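Local atomic coordinates of sulfate adenylyltransferase, adenylylsulfate kinase (Thiobacillus denitrificans, PDB entry 3CR8), a protein that transfers a phosphate from ATP to adenosine 5'-phosphosulfate, making 3'-phosphoadenylyl sulfate, the activated form of sulfate. Residues T50-P55 and A149-L154; F59-Q64 and H128-V133; R161-I166 and E191-L196; L403-I408 and I446-A451; V426-I431 and R458-M463. All blocks are in the same frame, centred on the assembly; numbering follows the deposited sequence.

Contact 1 of 5, residues T50-P55 and A149-L154; sequences TGAYSP and ATPAEL
Gly51, at positive phi (105°), is the first residue past the end of helix 39-50 and completes a Schellman motif; a type I beta turn then runs from Gly51 to Ser54 and sets this corner against the first turn of helix 151-160. The touch is by van der Waals contact, through few atoms. Thr50 uses both branches. Its CG2 meets the proline ring at CD of Pro151, 3.2 Å away. Its OG1 lies 3.6 Å from CG2 of Thr150, a methyl, which cannot serve as a hydrogen-bond donor. The CG corner of the same proline ring faces the backbone, 3.8 Å from Ala52 N, and the methyl of Ala52 packs alongside. An alanine at Thr50 would remove the CG2 and OG1 branches and would probably loosen the packing against Pro151 and Thr150. The carbonyl O of Gly51 accepts from both Ser54 N and Ser54 OG, the hydroxyl arriving in the carbonyl plane on a lone pair. Across from it, Thr150 OG1 (chi1 53°) accepts from Glu153 N at 3.0 Å. Thr150 N in turn donates to Glu153 OE1 at 3.0 Å, meeting it from above the carboxylate plane. Asn255 of helix 244-256 also binds the carbonyls of Ala52 and Ser54. The arrangement is a helix end meeting a helix start, with a Schellman motif on one side and a capping box on the other.

Contact 2 of 5, residues F59-Q64 and H128-V133; sequences FMTRAQ and HLAGEV
The Phe59 ring is the flat group of this contact, and its neighbours here approach obliquely. CG2 of Val133 comes to the CD1 side of the ring at 3.9 Å and is about as close to CE1. The carbonyl O of Leu129 lies nearer the root of the side chain, 3.7 Å from CB of Phe59. Leu86 of strand 86-88 touches Phe59 as well. The ring reaches this place because CG lies beside the backbone N, anti to the carbonyl carbon. The backbones meet as an antiparallel hydrogen-bonded pair of Phe59 and Gly131. Gly131 N donates to Phe59 O at 3.1 Å, nearly straight at 167°, in the carbonyl plane and on a lone pair. The return bond, Phe59 N to Gly131 O, is bent and weak. Phe59 O also takes a CA-H contact from Ala130. Beyond Phe59, Met60 O and Thr61 OG1 flank the methyl of Ala130, at 3.2 and 3.5 Å. Thr61 then leads into helix 62-71. The contact adds the short strand 58-59 to the long strand 126-135, within the mixed, largely antiparallel sheet of the PUA-like domain.

Contact 3 of 5, residues R161-I166 and E191-L196; sequences RGWRRI and EANLLL
The Asn193 side chain carries this contact. CG is anti to the carbonyl carbon (chi1 -53°), which lays the chain against one face of the Trp163 indole. CB sits over that face of the six-membered ring, 3.3 Å from its centroid, and makes a CH-pi contact. CG follows against the ring fusion, 3.4 Å from CD2 of Trp163. The amide continues along the same face, with its plane 21° from that of the indole, so the two flat groups are stacked. OD1 lies over the same face, near Trp163 NE1, but the angle is too poor for a hydrogen bond. That oxygen instead has a weak bond from Gln531 NE2 of the second subunit. ND2 ends at the carbonyl O of Arg165, 3.1 Å away; the bond is almost straight (173°) and lies in the amide plane. Asn193 N donates to the same oxygen at 3.0 Å. Arg165 O is thus gripped by two donors of one residue, and the ND2 bond helps to fix the rotation of the amide. The edge of the indole meets Leu194 O, 3.4 Å from CH2 of Trp163. Ile166 pairs with Asn193 along the backbone, and its CG2 rests on CB of Leu195. The extended Arg165 chain brings CD against the carbonyl O of Glu191. Leu535 of the second subunit also packs on Asn193, so the site borders a subunit interface. Strands 166-169 and 193-196 begin here side by side in the five-stranded parallel sheet of the ATP-sulfurylase part, a beta-alpha-beta unit joined by helix 177-189.

Contact 4 of 5, residues L403-I408 and I446-A451; sequences LLDGDI and ICAPIA
Leu404 N donates to Ile446 O across the two strands. The bond is 3.0 Å long but bent to 132°, and so weak. It belongs to the parallel pairing of Leu403 with Ile446. The same carbonyl O touches CD2 of Leu403 at 3.6 Å, and that methyl also meets CG2 of Ile446 at 4.2 Å. On the other face of the sheet, CD1 of Leu404 lies 4.2 Å from SG of Cys447. At Asp405 and Ala448 a carboxylate enters the contact. Asp405 OD1 comes within 3.4 Å of Ala448 O, and the Ala448 methyl lies 3.9 Å from the same OD1. Further out, helix 421-440 covers the Leu404 and Cys447 face through Val434 and Ile431. Helix 380-394 covers the Leu403 and Ile446 face, with Ala386 and Leu389 on Ile446. That helix also brings Ser383, whose OG is hydrogen-bonded to Asp405 OD2 and so helps position the carboxylate. Ser383 is predicted to bind ATP, as the last residue of the Walker A P-loop. Strand 444-447 lies between strand 401-404 and strand 370-376, which leads into that loop. With Asp405 ionised, OD1 and Ala448 O are both acceptors and no hydrogen bond joins them. The bond with Ser383 ties one oxygen of the carboxylate, while the nearby carbonyl could slightly disfavour its charge; the balance is probably small. The acid thus stands beside the predicted nucleotide site.

Contact 5 of 5, residues V426-I431 and R458-M463; sequences VNVRRI and RDVRAM
The charged interaction comes at the outer side of the helix pair. Arg429 reaches across with its chain extended from CG to NE, and NH2 makes a salt bridge to Asp459 OD1 at 2.9 Å. The hydrogen bond within it is bent, 142° at the hydrogen. The oxygen is met from above the carboxylate plane, while it lies near the edge of the guanidinium; the two planes are 35° apart. The other nitrogen, NH1, has a stronger partner in Asp425, one turn earlier on its own helix. The guanidinium is therefore held between an aspartate of each helix. An alanine at Arg429 would remove this bridge and would probably leave the carboxylates of Asp459 and Asp425 without their shared counter-charge. The two helix segments run nearly parallel, 14° apart, with their axes 9.5 Å apart at closest approach. Helices 421-440 and 454-465 flank the same side of the parallel sheet, on either side of strand 444-447 in sequence, as in the P-loop kinase fold. Apolar packing fills the side nearer the sheet. CG1 of Val428 meets CG2 of Val460 at 3.9 Å, the two side chains crossing at about a right angle. Phe470 of strand 469-475 touches Val460 from the sheet. A methyl-to-carbonyl contact stands apart from these: the Met463 chain bends at its last torsion and brings CE to 4.0 Å from Arg429 O.

The contacts fall into two groups. Contact 2 lies within the stretch spanned by contact 1, both in the PUA-like range, with centres about 20 Å apart. Contact 3 follows in the ATP-sulfurylase range. Its centre is about 17 Å from that of contact 1, and Leu154 CD1 packs on Leu195 CD2 at 3.8 Å, so helix 151-160 ties the two. Contacts 4 and 5 belong to the kinase sheet and its covering helices, more than 40 Å from contacts 1 to 3 between centres. Their segments alternate in sequence, helix 421-440 leading into strand 444-447, and they touch, as at Cys447 and Ile431. Within one chain, the predicted nucleotide site thus lies far from the first group.

Contact 1 of 5, residues T50-P55 and A149-L154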
# COMPACT_ATOMS: atom_id res chain seq x y z
N THR A 50 -11.15 41.93 -27.99
CA THR A 50 -12.03 40.91 -27.46
C THR A 50 -12.92 41.41 -26.33
O THR A 50 -13.83 40.72 -25.89
CB THR A 50 -11.21 39.66 -27.07
OG1 THR A 50 -11.74 38.52 -27.73
CG2 THR A 50 -11.18 39.44 -25.56
N GLY A 51 -12.67 42.62 -25.85
CA GLY A 51 -13.57 43.22 -24.89
C GLY A 51 -13.04 43.23 -23.47
O GLY A 51 -13.68 43.75 -22.57
N ALA A 52 -11.87 42.66 -23.26
CA ALA A 52 -11.28 42.65 -21.92
C ALA A 52 -11.03 44.08 -21.42
O ALA A 52 -10.88 44.30 -20.22
CB ALA A 52 -9.98 41.83 -21.91
N TYR A 53 -10.98 45.03 -22.36
CA TYR A 53 -10.66 46.42 -22.05
C TYR A 53 -11.79 47.36 -22.41
O TYR A 53 -11.55 48.55 -22.56
CB TYR A 53 -9.43 46.90 -22.82
CG TYR A 53 -8.13 46.21 -22.49
CD1 TYR A 53 -7.85 45.80 -21.21
CD2 TYR A 53 -7.17 45.99 -23.47
CE1 TYR A 53 -6.65 45.18 -20.93
CE2 TYR A 53 -5.97 45.37 -23.18
CZ TYR A 53 -5.73 44.97 -21.92
OH TYR A 53 -4.55 44.37 -21.62
N SER A 54 -13.00 46.83 -22.59
CA SER A 54 -14.18 47.66 -22.81
C SER A 54 -14.13 48.74 -21.78
O SER A 54 -13.89 48.45 -20.63
CB SER A 54 -15.43 46.82 -22.60
OG SER A 54 -15.37 45.64 -23.37
N PRO A 55 -14.38 49.99 -22.17
CA PRO A 55 -14.91 50.48 -23.44
C PRO A 55 -13.90 50.65 -24.60
O PRO A 55 -14.34 50.93 -25.72
CB PRO A 55 -15.49 51.83 -23.01
CG PRO A 55 -14.53 52.33 -22.02
CD PRO A 55 -13.96 51.11 -21.31
N ALA A 149 -11.72 31.16 -22.88
CA ALA A 149 -12.96 31.89 -23.18
C ALA A 149 -12.75 33.38 -23.40
O ALA A 149 -11.87 34.01 -22.83
CB ALA A 149 -13.99 31.67 -22.12
N THR A 150 -13.56 33.95 -24.26
CA THR A 150 -13.53 35.38 -24.44
C THR A 150 -14.37 35.93 -23.30
O THR A 150 -15.15 35.21 -22.70
CB THR A 150 -14.15 35.78 -25.80
OG1 THR A 150 -15.46 35.20 -25.93
CG2 THR A 150 -13.26 35.32 -26.97
N PRO A 151 -14.22 37.22 -22.99
CA PRO A 151 -15.15 37.72 -22.00
C PRO A 151 -16.60 37.35 -22.33
O PRO A 151 -17.34 36.93 -21.42
CB PRO A 151 -14.89 39.22 -22.06
CG PRO A 151 -13.49 39.33 -22.30
CD PRO A 151 -13.23 38.24 -23.35
N ALA A 152 -17.02 37.47 -23.59
CA ALA A 152 -18.40 37.10 -23.94
C ALA A 152 -18.70 35.61 -23.71
O ALA A 152 -19.75 35.24 -23.14
CB ALA A 152 -18.79 37.52 -25.34
N GLU A 153 -17.79 34.75 -24.15
CA GLU A 153 -17.95 33.32 -23.94
C GLU A 153 -18.06 32.99 -22.45
O GLU A 153 -18.94 32.22 -22.03
CB GLU A 153 -16.80 32.55 -24.59
CG GLU A 153 -16.94 32.36 -26.08
CD GLU A 153 -15.63 31.93 -26.73
OE1 GLU A 153 -14.64 31.70 -25.98
OE2 GLU A 153 -15.61 31.84 -27.99
N LEU A 154 -17.16 33.58 -21.66
CA LEU A 154 -17.16 33.32 -20.22
C LEU A 154 -18.48 33.75 -19.62
O LEU A 154 -19.11 32.96 -18.93
CB LEU A 154 -16.02 34.02 -19.48
CG LEU A 154 -15.27 33.14 -18.48
CD1 LEU A 154 -14.47 33.99 -17.54
CD2 LEU A 154 -16.20 32.24 -17.72

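Contact 2 of 5, residues F59-Q64 and H128-V133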
# COMPACT_ATOMS: atom_id res chain seq x y z
N PHE A 59 -6.03 51.27 -29.92
CA PHE A 59 -4.86 51.62 -29.12
C PHE A 59 -4.78 53.12 -28.92
O PHE A 59 -4.99 53.91 -29.86
CB PHE A 59 -3.58 51.09 -29.76
CG PHE A 59 -3.52 49.61 -29.83
CD1 PHE A 59 -3.75 48.95 -31.02
CD2 PHE A 59 -3.30 48.86 -28.69
CE1 PHE A 59 -3.71 47.58 -31.07
CE2 PHE A 59 -3.27 47.48 -28.75
CZ PHE A 59 -3.48 46.84 -29.93
N MET A 60 -4.46 53.52 -27.69
CA MET A 60 -4.38 54.92 -27.30
C MET A 60 -3.32 55.70 -28.02
O MET A 60 -2.35 55.16 -28.57
CB MET A 60 -4.13 55.06 -25.81
CG MET A 60 -5.34 54.81 -24.98
SD MET A 60 -4.92 54.75 -23.21
CE MET A 60 -6.53 54.29 -22.57
N THR A 61 -3.51 57.01 -27.97
CA THR A 61 -2.76 57.94 -28.78
C THR A 61 -1.90 58.71 -27.83
O THR A 61 -2.28 58.88 -26.70
CB THR A 61 -3.72 58.92 -29.44
OG1 THR A 61 -3.44 58.98 -30.84
CG2 THR A 61 -3.62 60.28 -28.79
N ARG A 62 -0.75 59.18 -28.29
CA ARG A 62 0.27 59.73 -27.39
C ARG A 62 -0.32 60.71 -26.37
O ARG A 62 0.10 60.78 -25.22
CB ARG A 62 1.43 60.38 -28.16
CG ARG A 62 2.79 60.04 -27.56
CD ARG A 62 3.72 61.23 -27.58
NE ARG A 62 3.38 62.20 -26.54
CZ ARG A 62 3.86 62.19 -25.30
NH1 ARG A 62 4.72 61.25 -24.92
NH2 ARG A 62 3.48 63.13 -24.44
N ALA A 63 -1.33 61.44 -26.80
CA ALA A 63 -2.02 62.39 -25.94
C ALA A 63 -2.85 61.67 -24.89
O ALA A 63 -2.76 61.97 -23.70
CB ALA A 63 -2.92 63.28 -26.78
N GLN A 64 -3.67 60.72 -25.35
CA GLN A 64 -4.47 59.86 -24.47
C GLN A 64 -3.59 59.08 -23.50
O GLN A 64 -3.93 58.95 -22.34
CB GLN A 64 -5.30 58.89 -25.31
CG GLN A 64 -5.69 59.45 -26.68
CD GLN A 64 -6.80 58.69 -27.35
OE1 GLN A 64 -6.58 57.89 -28.26
NE2 GLN A 64 -8.01 58.93 -26.89
N HIS A 128 5.58 53.14 -31.22
CA HIS A 128 4.24 53.06 -30.66
C HIS A 128 3.22 53.40 -31.75
O HIS A 128 3.49 54.21 -32.64
CB HIS A 128 4.07 54.06 -29.53
CG HIS A 128 4.60 53.60 -28.21
ND1 HIS A 128 5.94 53.34 -27.99
CD2 HIS A 128 3.98 53.40 -27.02
CE1 HIS A 128 6.11 52.96 -26.73
NE2 HIS A 128 4.94 53.01 -26.12
N LEU A 129 2.05 52.79 -31.67
CA LEU A 129 1.03 52.99 -32.69
C LEU A 129 -0.32 53.21 -32.03
O LEU A 129 -0.55 52.79 -30.89
CB LEU A 129 0.97 51.79 -33.63
CG LEU A 129 2.29 51.31 -34.20
CD1 LEU A 129 2.09 50.03 -35.01
CD2 LEU A 129 2.89 52.42 -35.03
N ALA A 130 -1.21 53.87 -32.76
CA ALA A 130 -2.48 54.31 -32.23
C ALA A 130 -3.55 54.26 -33.31
O ALA A 130 -3.25 54.37 -34.49
CB ALA A 130 -2.36 55.72 -31.69
N GLY A 131 -4.80 54.10 -32.90
CA GLY A 131 -5.90 54.15 -33.83
C GLY A 131 -6.96 53.11 -33.54
O GLY A 131 -6.72 52.16 -32.78
N GLU A 132 -8.14 53.30 -34.14
CA GLU A 132 -9.21 52.33 -34.08
C GLU A 132 -8.79 51.02 -34.71
O GLU A 132 -7.95 50.98 -35.60
CB GLU A 132 -10.43 52.87 -34.79
CG GLU A 132 -10.98 54.11 -34.14
CD GLU A 132 -11.41 53.85 -32.73
OE1 GLU A 132 -12.07 52.83 -32.49
OE2 GLU A 132 -11.08 54.67 -31.85
N VAL A 133 -9.36 49.93 -34.23
CA VAL A 133 -8.95 48.61 -34.70
C VAL A 133 -10.16 47.90 -35.28
O VAL A 133 -11.25 47.99 -34.73
CB VAL A 133 -8.34 47.77 -33.55
CG1 VAL A 133 -8.08 46.35 -34.02
CG2 VAL A 133 -7.07 48.41 -33.07

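Contact 3 of 5, residues R161-I166 and E191-L196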
# COMPACT_ATOMS: atom_id res chain seq x y z
N ARG A 161 -24.45 28.43 -15.88
CA ARG A 161 -24.15 27.89 -14.57
C ARG A 161 -25.00 28.53 -13.49
O ARG A 161 -24.98 28.09 -12.34
CB ARG A 161 -22.68 28.09 -14.27
CG ARG A 161 -21.84 27.13 -15.03
CD ARG A 161 -21.40 26.03 -14.13
NE ARG A 161 -20.01 26.25 -13.77
CZ ARG A 161 -19.39 25.61 -12.79
NH1 ARG A 161 -20.04 24.72 -12.07
NH2 ARG A 161 -18.13 25.88 -12.55
N GLY A 162 -25.75 29.56 -13.86
CA GLY A 162 -26.60 30.28 -12.93
C GLY A 162 -25.85 31.14 -11.92
O GLY A 162 -26.41 31.53 -10.91
N TRP A 163 -24.58 31.42 -12.19
CA TRP A 163 -23.72 32.16 -11.29
C TRP A 163 -24.04 33.64 -11.38
O TRP A 163 -24.52 34.09 -12.40
CB TRP A 163 -22.26 31.98 -11.72
CG TRP A 163 -21.64 30.67 -11.37
CD1 TRP A 163 -22.27 29.49 -11.11
CD2 TRP A 163 -20.24 30.42 -11.27
NE1 TRP A 163 -21.34 28.52 -10.83
CE2 TRP A 163 -20.09 29.06 -10.93
CE3 TRP A 163 -19.10 31.21 -11.43
CZ2 TRP A 163 -18.84 28.46 -10.75
CZ3 TRP A 163 -17.86 30.62 -11.25
CH2 TRP A 163 -17.73 29.25 -10.92
N ARG A 164 -23.76 34.40 -10.32
CA ARG A 164 -23.94 35.86 -10.35
C ARG A 164 -22.71 36.61 -9.81
O ARG A 164 -22.08 37.41 -10.49
CB ARG A 164 -25.15 36.26 -9.52
CG ARG A 164 -26.51 35.85 -10.07
CD ARG A 164 -27.64 36.29 -9.15
NE ARG A 164 -27.76 35.47 -7.93
CZ ARG A 164 -28.37 35.87 -6.81
NH1 ARG A 164 -28.90 37.09 -6.75
NH2 ARG A 164 -28.46 35.07 -5.74
N ARG A 165 -22.39 36.33 -8.56
CA ARG A 165 -21.33 37.00 -7.82
C ARG A 165 -20.11 36.07 -7.86
O ARG A 165 -20.24 34.87 -7.52
CB ARG A 165 -21.81 37.18 -6.37
CG ARG A 165 -20.92 37.91 -5.43
CD ARG A 165 -21.28 37.51 -4.02
NE ARG A 165 -21.02 38.57 -3.07
CZ ARG A 165 -21.95 39.41 -2.67
NH1 ARG A 165 -23.18 39.28 -3.15
NH2 ARG A 165 -21.65 40.36 -1.79
N ILE A 166 -18.95 36.60 -8.27
CA ILE A 166 -17.78 35.79 -8.59
C ILE A 166 -16.46 36.45 -8.18
O ILE A 166 -16.14 37.56 -8.63
CB ILE A 166 -17.74 35.47 -10.11
CG1 ILE A 166 -19.06 34.83 -10.56
CG2 ILE A 166 -16.59 34.58 -10.44
CD1 ILE A 166 -19.25 34.81 -12.07
N GLU A 191 -19.87 34.83 -0.04
CA GLU A 191 -20.95 34.13 -0.72
C GLU A 191 -20.79 34.21 -2.24
O GLU A 191 -21.73 34.60 -2.97
CB GLU A 191 -22.31 34.68 -0.29
CG GLU A 191 -22.62 34.46 1.20
CD GLU A 191 -24.04 34.88 1.58
OE1 GLU A 191 -24.99 34.53 0.84
OE2 GLU A 191 -24.19 35.57 2.61
N ALA A 192 -19.60 33.82 -2.70
CA ALA A 192 -19.23 33.94 -4.11
C ALA A 192 -18.76 32.62 -4.74
O ALA A 192 -18.24 31.73 -4.05
CB ALA A 192 -18.16 35.02 -4.27
N ASN A 193 -18.98 32.52 -6.05
CA ASN A 193 -18.36 31.47 -6.86
C ASN A 193 -16.92 31.85 -7.18
O ASN A 193 -16.54 33.01 -7.05
CB ASN A 193 -19.15 31.22 -8.15
CG ASN A 193 -20.63 30.96 -7.89
OD1 ASN A 193 -21.07 29.81 -7.87
ND2 ASN A 193 -21.40 32.03 -7.69
N LEU A 194 -16.10 30.88 -7.56
CA LEU A 194 -14.67 31.12 -7.71
C LEU A 194 -14.24 30.82 -9.11
O LEU A 194 -14.59 29.77 -9.67
CB LEU A 194 -13.87 30.24 -6.76
CG LEU A 194 -12.36 30.34 -6.90
CD1 LEU A 194 -11.91 31.71 -6.49
CD2 LEU A 194 -11.66 29.25 -6.09
N LEU A 195 -13.49 31.77 -9.67
CA LEU A 195 -12.90 31.67 -11.00
C LEU A 195 -11.36 31.61 -10.92
O LEU A 195 -10.69 32.57 -10.51
CB LEU A 195 -13.37 32.83 -11.89
CG LEU A 195 -12.70 32.88 -13.26
CD1 LEU A 195 -13.10 31.66 -14.08
CD2 LEU A 195 -13.02 34.14 -14.02
N LEU A 196 -10.80 30.47 -11.28
CA LEU A 196 -9.34 30.36 -11.38
C LEU A 196 -8.99 30.81 -12.77
O LEU A 196 -9.40 30.18 -13.78
CB LEU A 196 -8.92 28.92 -11.16
CG LEU A 196 -9.37 28.35 -9.80
CD1 LEU A 196 -9.12 26.86 -9.71
CD2 LEU A 196 -8.64 29.08 -8.68

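Contact 4 of 5, residues L403-I408 and I446-A451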
# COMPACT_ATOMS: atom_id res chain seq x y z
N LEU A 403 28.15 11.54 -26.69
CA LEU A 403 29.47 12.13 -26.86
C LEU A 403 29.52 13.01 -28.10
O LEU A 403 29.65 12.49 -29.19
CB LEU A 403 30.50 11.03 -27.02
CG LEU A 403 31.85 11.26 -26.30
CD1 LEU A 403 32.88 10.22 -26.73
CD2 LEU A 403 32.41 12.66 -26.49
N LEU A 404 29.40 14.32 -27.92
CA LEU A 404 29.56 15.25 -29.02
C LEU A 404 31.04 15.59 -29.25
O LEU A 404 31.52 16.66 -28.83
CB LEU A 404 28.76 16.52 -28.75
CG LEU A 404 27.23 16.38 -28.84
CD1 LEU A 404 26.52 17.70 -28.53
CD2 LEU A 404 26.84 15.92 -30.22
N ASP A 405 31.79 14.71 -29.92
CA ASP A 405 33.20 15.02 -30.15
C ASP A 405 33.79 14.84 -31.55
O ASP A 405 33.99 15.82 -32.27
CB ASP A 405 34.08 14.30 -29.13
CG ASP A 405 35.31 15.09 -28.79
OD1 ASP A 405 35.37 16.29 -29.17
OD2 ASP A 405 36.21 14.53 -28.13
N GLY A 406 34.08 13.60 -31.94
CA GLY A 406 34.95 13.37 -33.08
C GLY A 406 34.28 13.27 -34.44
O GLY A 406 33.94 14.28 -35.06
N ASP A 407 34.14 12.03 -34.90
CA ASP A 407 33.41 11.73 -36.12
C ASP A 407 32.02 12.36 -36.07
O ASP A 407 31.61 13.07 -37.00
CB ASP A 407 33.25 10.22 -36.26
CG ASP A 407 34.43 9.46 -35.70
OD1 ASP A 407 34.21 8.44 -35.00
OD2 ASP A 407 35.58 9.89 -35.96
N ILE A 408 31.31 12.07 -34.99
CA ILE A 408 29.96 12.57 -34.78
C ILE A 408 29.83 14.02 -35.23
O ILE A 408 29.07 14.33 -36.14
CB ILE A 408 29.50 12.38 -33.30
CG1 ILE A 408 28.82 11.02 -33.14
CG2 ILE A 408 28.54 13.48 -32.87
CD1 ILE A 408 28.48 10.65 -31.71
N ILE A 446 28.16 15.43 -23.53
CA ILE A 446 29.58 15.63 -23.20
C ILE A 446 30.35 16.20 -24.37
O ILE A 446 30.53 15.52 -25.36
CB ILE A 446 30.23 14.31 -22.82
CG1 ILE A 446 29.69 13.80 -21.49
CG2 ILE A 446 31.71 14.46 -22.75
CD1 ILE A 446 29.94 12.33 -21.35
N CYS A 447 30.83 17.43 -24.23
CA CYS A 447 31.44 18.16 -25.32
C CYS A 447 32.85 18.62 -25.06
O CYS A 447 33.16 19.12 -23.99
CB CYS A 447 30.78 19.51 -25.48
SG CYS A 447 29.06 19.41 -25.62
N ALA A 448 33.70 18.48 -26.08
CA ALA A 448 35.07 18.99 -26.01
C ALA A 448 35.61 19.62 -27.31
O ALA A 448 36.62 19.19 -27.84
CB ALA A 448 35.91 17.78 -25.61
N PRO A 449 34.93 20.67 -27.80
CA PRO A 449 35.35 21.43 -28.97
C PRO A 449 36.52 22.36 -28.66
O PRO A 449 36.92 22.55 -27.51
CB PRO A 449 34.12 22.31 -29.21
CG PRO A 449 33.75 22.70 -27.82
CD PRO A 449 33.76 21.32 -27.16
N ILE A 450 37.06 22.94 -29.72
CA ILE A 450 38.08 23.97 -29.60
C ILE A 450 37.43 25.35 -29.41
O ILE A 450 36.74 25.85 -30.32
CB ILE A 450 39.02 23.97 -30.83
CG1 ILE A 450 38.28 23.44 -32.06
CG2 ILE A 450 40.21 23.07 -30.58
CD1 ILE A 450 37.06 24.25 -32.47
N ALA A 451 37.63 25.95 -28.24
CA ALA A 451 37.00 27.24 -27.93
C ALA A 451 37.90 28.08 -27.05
O ALA A 451 38.15 27.74 -25.89
CB ALA A 451 35.64 27.04 -27.27

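Contact 5 of 5, residues V426-I431 and R458-M463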
# COMPACT_ATOMS: atom_id res chain seq x y z
N VAL A 426 31.20 29.40 -34.78
CA VAL A 426 29.84 29.00 -35.11
C VAL A 426 29.73 27.52 -34.81
O VAL A 426 28.71 27.05 -34.31
CB VAL A 426 29.47 29.28 -36.59
CG1 VAL A 426 29.71 28.04 -37.47
CG2 VAL A 426 28.01 29.77 -36.69
N ASN A 427 30.80 26.80 -35.10
CA ASN A 427 30.92 25.41 -34.70
C ASN A 427 30.65 25.21 -33.21
O ASN A 427 29.96 24.27 -32.81
CB ASN A 427 32.32 24.92 -34.98
CG ASN A 427 32.55 23.52 -34.47
OD1 ASN A 427 31.95 22.57 -34.94
ND2 ASN A 427 33.43 23.40 -33.50
N VAL A 428 31.21 26.09 -32.38
CA VAL A 428 31.03 25.98 -30.93
C VAL A 428 29.57 26.16 -30.55
O VAL A 428 29.00 25.28 -29.90
CB VAL A 428 31.94 26.95 -30.14
CG1 VAL A 428 31.57 26.96 -28.68
CG2 VAL A 428 33.39 26.56 -30.30
N ARG A 429 28.96 27.29 -30.94
CA ARG A 429 27.57 27.54 -30.59
C ARG A 429 26.71 26.42 -31.12
O ARG A 429 25.75 26.00 -30.47
CB ARG A 429 27.08 28.87 -31.14
CG ARG A 429 27.51 30.03 -30.32
CD ARG A 429 26.56 31.19 -30.45
NE ARG A 429 27.08 32.32 -29.68
CZ ARG A 429 28.15 33.01 -30.03
NH1 ARG A 429 28.81 32.70 -31.13
NH2 ARG A 429 28.57 34.02 -29.27
N ARG A 430 27.11 25.89 -32.26
CA ARG A 430 26.39 24.82 -32.92
C ARG A 430 26.28 23.67 -32.00
O ARG A 430 25.27 23.03 -31.89
CB ARG A 430 27.19 24.34 -34.10
CG ARG A 430 26.56 23.19 -34.79
CD ARG A 430 25.89 23.64 -36.04
NE ARG A 430 26.64 23.24 -37.22
CZ ARG A 430 26.70 23.95 -38.33
NH1 ARG A 430 26.07 25.11 -38.40
NH2 ARG A 430 27.40 23.52 -39.35
N ILE A 431 27.38 23.40 -31.36
CA ILE A 431 27.43 22.30 -30.40
C ILE A 431 26.77 22.61 -29.06
O ILE A 431 26.18 21.74 -28.44
CB ILE A 431 28.83 21.84 -30.18
CG1 ILE A 431 29.30 21.01 -31.38
CG2 ILE A 431 28.90 21.00 -28.93
CD1 ILE A 431 30.67 20.35 -31.15
N ARG A 458 30.78 31.56 -22.76
CA ARG A 458 29.75 32.01 -21.83
C ARG A 458 28.36 31.82 -22.36
O ARG A 458 27.46 31.44 -21.62
CB ARG A 458 29.94 33.43 -21.32
CG ARG A 458 28.86 33.67 -20.35
CD ARG A 458 28.83 32.86 -19.10
NE ARG A 458 30.05 33.32 -18.45
CZ ARG A 458 30.52 32.82 -17.32
NH1 ARG A 458 29.95 31.76 -16.77
NH2 ARG A 458 31.61 33.36 -16.76
N ASP A 459 28.21 32.09 -23.66
CA ASP A 459 26.92 32.05 -24.31
C ASP A 459 26.42 30.62 -24.30
O ASP A 459 25.26 30.35 -24.00
CB ASP A 459 27.02 32.61 -25.73
CG ASP A 459 27.32 34.12 -25.75
OD1 ASP A 459 28.30 34.51 -26.40
OD2 ASP A 459 26.59 34.91 -25.11
N VAL A 460 27.32 29.70 -24.63
CA VAL A 460 26.99 28.29 -24.55
C VAL A 460 26.52 27.93 -23.15
O VAL A 460 25.43 27.41 -22.96
CB VAL A 460 28.17 27.40 -25.01
CG1 VAL A 460 27.89 25.96 -24.69
CG2 VAL A 460 28.38 27.55 -26.51
N ARG A 461 27.33 28.22 -22.15
CA ARG A 461 26.90 27.93 -20.79
C ARG A 461 25.49 28.51 -20.45
O ARG A 461 24.70 27.83 -19.79
CB ARG A 461 27.93 28.40 -19.78
CG ARG A 461 27.32 28.67 -18.42
CD ARG A 461 28.30 29.42 -17.52
NE ARG A 461 29.56 28.71 -17.34
CZ ARG A 461 29.81 27.85 -16.35
NH1 ARG A 461 28.88 27.61 -15.45
NH2 ARG A 461 30.98 27.25 -16.27
N ALA A 462 25.19 29.73 -20.89
CA ALA A 462 23.90 30.33 -20.57
C ALA A 462 22.77 29.59 -21.29
O ALA A 462 21.68 29.35 -20.73
CB ALA A 462 23.91 31.81 -20.92
N MET A 463 23.05 29.23 -22.55
CA MET A 463 22.08 28.53 -23.36
C MET A 463 21.70 27.22 -22.68
O MET A 463 20.51 26.89 -22.57
CB MET A 463 22.58 28.27 -24.79
CG MET A 463 21.45 28.14 -25.84
SD MET A 463 21.86 27.31 -27.40
CE MET A 463 23.59 27.70 -27.60